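Enoyl-CoA hydratase (Mycobacterium smegmatis, PDB 3PE8) catalyses, as a member of the crotonase family, the reversible addition of water across the double bond of enoyl-CoA thioesters. Local coordinates at the interface of chains A and B. Residues are numbered along the deposited sequence; one frame, centred on the assembly and turned at random. Chains: chain A/B, Enoyl-CoA hydratase.

Contact 1: the interface of chains A and B. Residues chain A 204-205, 208-209, 212; chain B 127, 135-136, 140-142, 144-145, 153, 157, 223-224, 227.
The phenol ring of A:Tyr209 carries on one face the CD1 methyl of A:Leu205, from the preceding turn of its own helix, 4.1 Å above the plane and offset toward the rim. At the ring edge, in plane, sits B:Ser157 CB; the CE1 corner meets B:Ser141 and the CG carbon of B:Pro145. This is a subunit interface of the crotonase fold, in which the long C-terminal helix 199-234 of chain A lies against helices 140-148 and 150-159 and helix 199-234 of chain B. With CG anti to its carbonyl carbon (chi1 -87°), A:Tyr209 reaches away from its helix and sets its hydroxyl OH 2.7 Å from the hydroxyl OG of B:Ser157. That serine donates in turn to the carboxylate OD2 of B:Asp127, on the anti lone pair, at 2.7 Å from OG. B:Ser157 OG thus sits between the phenol and the carboxylate, bonded to both. A:Leu205, its CG anti to the backbone N (chi1 -176°), splits its branches: CD1 also reaches the B:Pro136 ring obliquely, whereas CD2 packs on B:Ser157 CB at 3.7 Å, its tip toward B:Asp127. The chain of B:Met135, bent at chi2 and chi3, curls along the helix so that SD lies by A:Leu205 CA and the CE methyl 3.6 Å from the backbone O of A:Ala204. Farther along, a water joins the hydroxyls of A:Ser208 and B:Ser141, 2.7 Å from the former's OG. B:Ser141 OG, between its backbone N and carbonyl carbon (chi1 63°), also donates to B:Glu224 OE2 on the anti lone pair. The B:Ser141 amide meets the same oxygen nearly along its C-O axis, N to OE2 3.0 Å, so two donors hold it. A:Ile212 presses CD1 toward B:Ser141 OG, with CG1 near B:Ala223 CB.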
loop_
_atom_site.group_PDB
_atom_site.type_symbol
_atom_site.label_atom_id
_atom_site.label_comp_id
_atom_site.label_asym_id
_atom_site.label_seq_id
_atom_site.Cartn_x
_atom_site.Cartn_y
_atom_site.Cartn_z
ATOM N N ALA A 204 -17.027 -8.109 -16.525
ATOM C CA ALA A 204 -16.170 -6.934 -16.407
ATOM C C ALA A 204 -16.180 -6.387 -14.964
ATOM O O ALA A 204 -15.127 -6.060 -14.390
ATOM C CB ALA A 204 -16.591 -5.849 -17.441
ATOM N N LEU A 205 -17.354 -6.343 -14.355
ATOM C CA LEU A 205 -17.459 -5.831 -12.999
ATOM C C LEU A 205 -16.802 -6.800 -12.019
ATOM O O LEU A 205 -16.045 -6.380 -11.140
ATOM C CB LEU A 205 -18.897 -5.517 -12.611
ATOM C CG LEU A 205 -19.034 -4.873 -11.229
ATOM C CD1 LEU A 205 -18.047 -3.716 -10.879
ATOM C CD2 LEU A 205 -20.478 -4.413 -11.031
ATOM N N SER A 208 -13.098 -6.605 -12.214
ATOM C CA SER A 208 -12.645 -5.429 -11.519
ATOM C C SER A 208 -12.627 -5.616 -9.992
ATOM O O SER A 208 -11.643 -5.261 -9.322
ATOM C CB SER A 208 -13.462 -4.202 -11.928
ATOM O OG SER A 208 -12.900 -3.061 -11.316
ATOM N N TYR A 209 -13.691 -6.189 -9.429
ATOM C CA TYR A 209 -13.699 -6.492 -8.000
ATOM C C TYR A 209 -12.493 -7.391 -7.638
ATOM O O TYR A 209 -11.861 -7.194 -6.624
ATOM C CB TYR A 209 -14.979 -7.236 -7.620
ATOM C CG TYR A 209 -16.205 -6.379 -7.276
ATOM C CD1 TYR A 209 -16.123 -5.368 -6.355
ATOM C CD2 TYR A 209 -17.480 -6.685 -7.771
ATOM C CE1 TYR A 209 -17.230 -4.617 -5.994
ATOM C CE2 TYR A 209 -18.589 -5.941 -7.410
ATOM C CZ TYR A 209 -18.471 -4.900 -6.525
ATOM O OH TYR A 209 -19.577 -4.143 -6.097
ATOM N N ILE A 212 -9.225 -5.275 -7.704
ATOM C CA ILE A 212 -9.178 -4.426 -6.525
ATOM C C ILE A 212 -8.807 -5.271 -5.306
ATOM O O ILE A 212 -7.945 -4.899 -4.532
ATOM C CB ILE A 212 -10.522 -3.692 -6.338
ATOM C CG1 ILE A 212 -10.698 -2.622 -7.392
ATOM C CG2 ILE A 212 -10.611 -3.057 -4.942
ATOM C CD1 ILE A 212 -12.184 -2.197 -7.560
ATOM N N ASP B 127 -27.595 -2.117 -6.857
ATOM C CA ASP B 127 -26.626 -1.779 -7.874
ATOM C C ASP B 127 -27.065 -2.393 -9.179
ATOM O O ASP B 127 -27.034 -3.624 -9.327
ATOM C CB ASP B 127 -25.243 -2.290 -7.506
ATOM C CG ASP B 127 -24.222 -1.994 -8.582
ATOM O OD1 ASP B 127 -24.514 -1.125 -9.414
ATOM O OD2 ASP B 127 -23.175 -2.656 -8.672
ATOM N N MET B 135 -20.136 0.499 -16.190
ATOM C CA MET B 135 -19.214 0.299 -15.069
ATOM C C MET B 135 -19.261 1.504 -14.120
ATOM O O MET B 135 -19.399 2.641 -14.572
ATOM C CB MET B 135 -17.796 0.093 -15.585
ATOM C CG MET B 135 -17.604 -1.214 -16.298
ATOM S SD MET B 135 -17.663 -2.670 -15.263
ATOM C CE MET B 135 -16.005 -2.528 -14.547
ATOM N N PRO B 136 -19.086 1.271 -12.803
ATOM C CA PRO B 136 -19.160 2.361 -11.828
ATOM C C PRO B 136 -17.931 3.275 -11.892
ATOM O O PRO B 136 -16.811 2.808 -12.121
ATOM C CB PRO B 136 -19.208 1.615 -10.479
ATOM C CG PRO B 136 -18.515 0.350 -10.734
ATOM C CD PRO B 136 -18.852 -0.025 -12.154
ATOM N N LEU B 140 -18.527 2.891 -6.376
ATOM C CA LEU B 140 -19.318 1.751 -5.915
ATOM C C LEU B 140 -18.449 0.515 -5.675
ATOM O O LEU B 140 -18.621 -0.203 -4.689
ATOM C CB LEU B 140 -20.440 1.436 -6.880
ATOM C CG LEU B 140 -21.523 0.481 -6.364
ATOM C CD1 LEU B 140 -22.851 0.839 -6.932
ATOM C CD2 LEU B 140 -21.067 -0.950 -6.767
ATOM N N SER B 141 -17.539 0.197 -6.596
ATOM C CA SER B 141 -16.812 -1.069 -6.513
ATOM C C SER B 141 -15.747 -1.088 -5.403
ATOM O O SER B 141 -15.245 -2.152 -5.027
ATOM C CB SER B 141 -16.227 -1.458 -7.874
ATOM O OG SER B 141 -15.275 -0.543 -8.358
ATOM N N VAL B 142 -15.453 0.086 -4.866
ATOM C CA VAL B 142 -14.555 0.229 -3.730
ATOM C C VAL B 142 -15.348 0.320 -2.422
ATOM O O VAL B 142 -15.083 -0.413 -1.467
ATOM C CB VAL B 142 -13.665 1.454 -3.882
ATOM C CG1 VAL B 142 -12.719 1.603 -2.682
ATOM C CG2 VAL B 142 -12.887 1.304 -5.229
ATOM N N LEU B 144 -18.713 -0.169 -1.759
ATOM C CA LEU B 144 -19.757 -1.169 -1.421
ATOM C C LEU B 144 -19.153 -2.331 -0.658
ATOM O O LEU B 144 -19.600 -2.627 0.452
ATOM C CB LEU B 144 -20.608 -1.552 -2.616
ATOM C CG LEU B 144 -21.827 -2.400 -2.265
ATOM C CD1 LEU B 144 -22.813 -1.697 -1.307
ATOM C CD2 LEU B 144 -22.492 -2.853 -3.553
ATOM N N PRO B 145 -18.058 -2.956 -1.139
ATOM C CA PRO B 145 -17.461 -4.008 -0.248
ATOM C C PRO B 145 -16.969 -3.469 1.092
ATOM O O PRO B 145 -17.068 -4.142 2.110
ATOM C CB PRO B 145 -16.298 -4.573 -1.061
ATOM C CG PRO B 145 -16.442 -3.999 -2.397
ATOM C CD PRO B 145 -17.362 -2.862 -2.429
ATOM N N ALA B 153 -21.548 -7.354 -1.269
ATOM C CA ALA B 153 -21.343 -6.413 -2.372
ATOM C C ALA B 153 -21.361 -7.138 -3.725
ATOM O O ALA B 153 -21.984 -6.668 -4.678
ATOM C CB ALA B 153 -20.017 -5.617 -2.208
ATOM N N SER B 157 -24.108 -6.535 -6.688
ATOM C CA SER B 157 -23.682 -6.062 -8.013
ATOM C C SER B 157 -23.980 -7.038 -9.136
ATOM O O SER B 157 -24.312 -6.646 -10.256
ATOM C CB SER B 157 -22.206 -5.739 -8.016
ATOM O OG SER B 157 -21.958 -4.590 -7.230
ATOM N N ALA B 223 -8.054 1.710 -9.958
ATOM C CA ALA B 223 -8.425 0.483 -10.617
ATOM C C ALA B 223 -9.857 0.495 -11.147
ATOM O O ALA B 223 -10.097 0.034 -12.255
ATOM C CB ALA B 223 -8.208 -0.711 -9.692
ATOM N N GLU B 224 -10.776 1.051 -10.363
ATOM C CA GLU B 224 -12.177 1.180 -10.776
ATOM C C GLU B 224 -12.223 2.084 -12.050
ATOM O O GLU B 224 -12.915 1.749 -13.041
ATOM C CB GLU B 224 -13.023 1.800 -9.649
ATOM C CG GLU B 224 -14.440 2.153 -10.098
ATOM C CD GLU B 224 -15.266 2.806 -9.051
ATOM O OE1 GLU B 224 -15.225 4.046 -8.926
ATOM O OE2 GLU B 224 -15.971 2.043 -8.345
ATOM N N ALA B 227 -10.844 0.277 -15.073
ATOM C CA ALA B 227 -11.792 -0.725 -15.570
ATOM C C ALA B 227 -12.943 -0.064 -16.348
ATOM O O ALA B 227 -13.400 -0.602 -17.363
ATOM C CB ALA B 227 -12.331 -1.585 -14.430
HETATM O O HOH W 1 -15.055 -1.478 -10.944
#

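Contact 2: the interface of chains A and B. Residues chain A 116, 118, 175-176, 190; chain B 151-152, 155, 170.
Two nitrogens of the B:Arg155 guanidinium converge end-on upon one carboxylate oxygen of A:Glu176. The salt bridge runs from NH1 to OE1 at 2.8 Å (158° at H), and NH2 adds a longer, more bent bond to the same OE1 at 3.2 Å. Both lie almost in the guanidinium plane, yet approach OE1 from above the carboxylate, whose plane is turned 51° from that of the guanidinium. NH1 also donates to the hydroxyl OG1 of A:Thr175 at 2.9 Å, again at the guanidinium edge. Over the centre of one guanidinium face stands the CG2 methyl of A:Val190, 3.4 Å above the plane, so that polar partners line the edge while a methyl caps the flat side. Such pairing should favour the charged forms of both side chains. The arginine attains this reach by an extended chain from CG to NE, with CG anti to its backbone N (chi1 -177°), while A:Glu176, likewise extended, crosses it at about a right angle. At the base of the arginine, where its CA lies in helix 150-159 of chain B, A:Ile116 of strand 116-120 sets CD1 3.6 Å from B:Arg155 CA. A:Thr175 places OG1 between its backbone N and carbonyl carbon, which turns the hydroxyl to NH1 and leaves CG2 against the backbone of B:Gly151 and B:Leu152. Farther out, two waters bridge the A:Thr175 carbonyl to B:Arg170, each 2.9 Å from that O; NH2 of the bent B:Arg170 chain is 2.9 Å from one of them and more distant from the other. In this enoyl-CoA hydratase the site ties helix 150-159 of chain B to residues 175-176 of chain A, just before strand 177-178, and probably helps hold the subunits' relative orientation within the assembly.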
loop_
_atom_site.group_PDB
_atom_site.type_symbol
_atom_site.label_atom_id
_atom_site.label_comp_id
_atom_site.label_asym_id
_atom_site.label_seq_id
_atom_site.Cartn_x
_atom_site.Cartn_y
_atom_site.Cartn_z
ATOM N N ILE A 116 -19.533 -15.428 -3.399
ATOM C CA ILE A 116 -20.798 -15.278 -2.657
ATOM C C ILE A 116 -21.045 -16.617 -1.950
ATOM O O ILE A 116 -20.940 -17.657 -2.577
ATOM C CB ILE A 116 -21.992 -15.065 -3.632
ATOM C CG1 ILE A 116 -21.816 -13.791 -4.465
ATOM C CG2 ILE A 116 -23.319 -15.119 -2.833
ATOM C CD1 ILE A 116 -22.805 -13.724 -5.723
ATOM N N ILE A 118 -23.790 -18.933 0.420
ATOM C CA ILE A 118 -25.080 -19.210 1.010
ATOM C C ILE A 118 -24.902 -20.462 1.859
ATOM O O ILE A 118 -24.208 -21.367 1.465
ATOM C CB ILE A 118 -26.133 -19.469 -0.073
ATOM C CG1 ILE A 118 -26.286 -18.230 -0.974
ATOM C CG2 ILE A 118 -27.487 -19.866 0.576
ATOM C CD1 ILE A 118 -27.043 -18.547 -2.316
ATOM N N THR A 175 -24.085 -14.738 3.008
ATOM C CA THR A 175 -25.129 -13.768 2.658
ATOM C C THR A 175 -26.554 -14.168 3.068
ATOM O O THR A 175 -27.482 -13.325 3.142
ATOM C CB THR A 175 -25.158 -13.470 1.160
ATOM O OG1 THR A 175 -25.511 -14.632 0.392
ATOM C CG2 THR A 175 -23.813 -12.862 0.656
ATOM N N GLU A 176 -26.741 -15.460 3.333
ATOM C CA GLU A 176 -28.059 -16.050 3.499
ATOM C C GLU A 176 -27.906 -17.415 4.160
ATOM O O GLU A 176 -26.949 -18.135 3.870
ATOM C CB GLU A 176 -28.719 -16.177 2.116
ATOM C CG GLU A 176 -30.140 -16.610 2.113
ATOM C CD GLU A 176 -30.776 -16.641 0.716
ATOM O OE1 GLU A 176 -30.081 -16.477 -0.328
ATOM O OE2 GLU A 176 -32.012 -16.899 0.665
ATOM N N VAL A 190 -30.061 -17.357 -6.767
ATOM C CA VAL A 190 -29.050 -16.325 -6.915
ATOM C C VAL A 190 -28.372 -16.439 -8.262
ATOM O O VAL A 190 -28.244 -15.468 -8.979
ATOM C CB VAL A 190 -28.040 -16.343 -5.746
ATOM C CG1 VAL A 190 -26.902 -15.385 -5.996
ATOM C CG2 VAL A 190 -28.785 -16.041 -4.432
ATOM N N GLY B 151 -18.738 -10.343 0.134
ATOM C CA GLY B 151 -19.720 -11.223 -0.482
ATOM C C GLY B 151 -21.052 -10.592 -0.798
ATOM O O GLY B 151 -21.660 -10.832 -1.854
ATOM N N LEU B 152 -21.537 -9.778 0.136
ATOM C CA LEU B 152 -22.794 -9.108 -0.092
ATOM C C LEU B 152 -22.675 -8.069 -1.200
ATOM O O LEU B 152 -23.604 -7.927 -1.993
ATOM C CB LEU B 152 -23.336 -8.532 1.205
ATOM C CG LEU B 152 -24.729 -7.954 1.185
ATOM C CD1 LEU B 152 -25.777 -8.926 0.578
ATOM C CD2 LEU B 152 -25.147 -7.606 2.623
ATOM N N ARG B 155 -22.777 -10.061 -4.356
ATOM C CA ARG B 155 -24.131 -10.529 -4.589
ATOM C C ARG B 155 -24.992 -9.369 -5.123
ATOM O O ARG B 155 -25.735 -9.552 -6.095
ATOM C CB ARG B 155 -24.728 -11.158 -3.317
ATOM C CG ARG B 155 -26.119 -11.721 -3.514
ATOM C CD ARG B 155 -26.594 -12.438 -2.266
ATOM N NE ARG B 155 -28.020 -12.697 -2.387
ATOM C CZ ARG B 155 -28.677 -13.683 -1.804
ATOM N NH1 ARG B 155 -28.079 -14.593 -1.054
ATOM N NH2 ARG B 155 -29.980 -13.803 -2.032
ATOM N N ARG B 170 -27.988 -5.018 9.381
ATOM C CA ARG B 170 -27.244 -6.244 9.771
ATOM C C ARG B 170 -25.842 -6.206 9.180
ATOM O O ARG B 170 -24.849 -6.539 9.846
ATOM C CB ARG B 170 -27.985 -7.476 9.287
ATOM C CG ARG B 170 -27.265 -8.785 9.613
ATOM C CD ARG B 170 -28.086 -9.988 9.231
ATOM N NE ARG B 170 -28.202 -10.121 7.783
ATOM C CZ ARG B 170 -29.185 -10.772 7.146
ATOM N NH1 ARG B 170 -30.183 -11.364 7.804
ATOM N NH2 ARG B 170 -29.178 -10.811 5.821
HETATM O O HOH W 2 -30.084 -13.166 4.450
HETATM O O HOH W 3 -27.539 -10.458 3.011
#

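Contact 1 and contact 2 belong to the same A-B interface, their C-alpha centres about 16 Å apart. Helix 150-159 of chain B serves both: B:Ala153 and B:Ser157 point into contact 1, whereas B:Gly151, B:Leu152 and B:Arg155 serve contact 2. Chain A contributes different elements, its long helix 199-234 to the first and strand 116-120, residues 175-176 and helix 183-195 to the second, so one helix of B is wedged between two parts of its neighbour. The interface is not an exact two-fold, which fits the trimer contact of a crotonase hexamer, commonly a dimer of trimers; the deposited assembly holds six copies.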